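Local atomic coordinates of putative ribose operon repressor (Burkholderia thailandensis, PDB entry 3EGC), a protein that probably acts as a LacI-family transcriptional repressor that binds DNA and carries a sugar-binding-type effector domain. Residues Arg196-Ala201 and Pro225-Leu230. Residues are numbered along the deposited sequence; the frame is centred on the assembly and turned at random.
Sequences RITEGA and PWMAFL
Thr-198 and Met-227 are the residues whose CA atoms come nearest, 9.4 Å apart, where a turn of helix 195-208 faces the short 3-10 turn 225-228 in the loop between strands 217-221 and 236-238. No hydrogen bond joins the two backbones; long side chains of the 3-10 turn bridge the gap. Trp-226 reaches the helix with the benzo end of its indole: CH2 lies 4.0 Å from the methyl CG2 of Thr-198, and CZ2 lies 4.3 Å from CG of Glu-199, both at a slant to the ring. Met-227 extends beside it, CG 3.9 Å above the plane of the Trp-226 indole and offset toward its rim, and its terminal CE stops 4.4 Å from CB of Thr-198. Thr-198 has OG1 beside its backbone N (chi1 -56°), which leaves CG2 anti to that N and turned to the tryptophan, while OG1 hydrogen-bonds with Ser-220 OG, Thr-192 OG1 and Ser-194 O, tying the helix start to two neighbouring strands. Trp-226 also stacks on Trp-226 of the second subunit, and Glu-199 packs on that subunit's Pro-225, placing the contact at the dimer interface. Plain apolar packing thus joins a helix and a strand-to-strand loop beyond the C-terminal ends of parallel strands 189-192 and 217-221, within one alpha/beta lobe of the two-lobed periplasmic-binding-protein fold used by LacI-family regulators.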
# COMPACT_ATOMS: atom_id res chain seq x y z
N ARG A 196 -2.97 -3.31 -10.04
CA ARG A 196 -2.85 -4.74 -9.78
C ARG A 196 -3.10 -5.58 -11.04
O ARG A 196 -2.43 -6.56 -11.28
CB ARG A 196 -3.72 -5.17 -8.62
CG ARG A 196 -3.35 -6.56 -8.12
CD ARG A 196 -3.28 -6.63 -6.58
NE ARG A 196 -2.33 -5.68 -6.00
CZ ARG A 196 -2.30 -5.34 -4.71
NH1 ARG A 196 -1.42 -4.48 -4.31
NH2 ARG A 196 -3.13 -5.91 -3.83
N ILE A 197 -4.03 -5.11 -11.87
CA ILE A 197 -4.24 -5.67 -13.20
C ILE A 197 -3.08 -5.36 -14.13
O ILE A 197 -2.66 -6.23 -14.91
CB ILE A 197 -5.62 -5.23 -13.77
CG1 ILE A 197 -6.73 -5.93 -12.97
CG2 ILE A 197 -5.77 -5.55 -15.28
CD1 ILE A 197 -8.02 -5.24 -13.14
N THR A 198 -2.55 -4.14 -14.02
CA THR A 198 -1.34 -3.80 -14.78
C THR A 198 -0.17 -4.75 -14.46
O THR A 198 0.57 -5.14 -15.35
CB THR A 198 -0.91 -2.33 -14.60
OG1 THR A 198 -1.99 -1.47 -14.95
CG2 THR A 198 0.26 -2.05 -15.52
N GLU A 199 -0.03 -5.14 -13.19
CA GLU A 199 0.96 -6.19 -12.83
C GLU A 199 0.70 -7.49 -13.63
O GLU A 199 1.57 -8.02 -14.28
CB GLU A 199 0.94 -6.46 -11.32
CG GLU A 199 1.17 -5.20 -10.44
CD GLU A 199 1.14 -5.50 -8.99
OE1 GLU A 199 0.45 -6.48 -8.60
OE2 GLU A 199 1.81 -4.75 -8.23
N GLY A 200 -0.53 -7.99 -13.62
CA GLY A 200 -0.88 -9.19 -14.38
C GLY A 200 -0.67 -9.10 -15.89
O GLY A 200 -0.17 -10.05 -16.53
N ALA A 201 -1.03 -7.97 -16.49
CA ALA A 201 -0.66 -7.71 -17.92
C ALA A 201 0.87 -7.68 -18.17
O ALA A 201 1.32 -8.24 -19.14
CB ALA A 201 -1.35 -6.39 -18.49
N PRO A 225 4.65 5.11 -8.63
CA PRO A 225 6.01 5.50 -9.04
C PRO A 225 6.69 4.51 -10.00
O PRO A 225 7.24 4.94 -10.98
CB PRO A 225 6.79 5.62 -7.70
CG PRO A 225 5.61 6.11 -6.69
CD PRO A 225 4.42 5.25 -7.17
N TRP A 226 6.61 3.21 -9.77
CA TRP A 226 7.24 2.27 -10.67
C TRP A 226 6.80 2.40 -12.13
O TRP A 226 7.57 2.17 -13.01
CB TRP A 226 7.15 0.83 -10.16
CG TRP A 226 5.79 0.23 -10.19
CD1 TRP A 226 4.89 0.14 -9.14
CD2 TRP A 226 5.14 -0.39 -11.33
NE1 TRP A 226 3.75 -0.48 -9.57
CE2 TRP A 226 3.87 -0.82 -10.90
CE3 TRP A 226 5.55 -0.68 -12.65
CZ2 TRP A 226 2.98 -1.51 -11.71
CZ3 TRP A 226 4.67 -1.36 -13.48
CH2 TRP A 226 3.39 -1.75 -13.02
N MET A 227 5.57 2.85 -12.38
CA MET A 227 5.10 3.03 -13.76
C MET A 227 5.93 4.04 -14.55
O MET A 227 6.02 3.97 -15.79
CB MET A 227 3.63 3.42 -13.81
CG MET A 227 2.65 2.20 -13.51
SD MET A 227 1.04 2.82 -13.04
CE MET A 227 0.45 1.20 -12.42
N ALA A 228 6.55 4.97 -13.84
CA ALA A 228 7.40 5.92 -14.51
C ALA A 228 8.84 5.40 -14.76
O ALA A 228 9.64 6.10 -15.35
CB ALA A 228 7.39 7.28 -13.78
N PHE A 229 9.16 4.17 -14.34
CA PHE A 229 10.56 3.70 -14.54
C PHE A 229 10.63 2.95 -15.83
O PHE A 229 11.69 2.65 -16.31
CB PHE A 229 11.06 2.74 -13.44
CG PHE A 229 10.93 3.28 -12.04
CD1 PHE A 229 10.95 4.63 -11.80
CD2 PHE A 229 10.80 2.42 -10.97
CE1 PHE A 229 10.81 5.13 -10.45
CE2 PHE A 229 10.65 2.88 -9.68
CZ PHE A 229 10.67 4.24 -9.39
N LEU A 230 9.46 2.64 -16.39
CA LEU A 230 9.38 1.82 -17.60
C LEU A 230 9.72 2.64 -18.84
O LEU A 230 9.59 3.87 -18.85
CB LEU A 230 7.98 1.24 -17.74
CG LEU A 230 7.62 -0.17 -17.27
CD1 LEU A 230 8.68 -0.83 -16.38
CD2 LEU A 230 6.25 -0.17 -16.58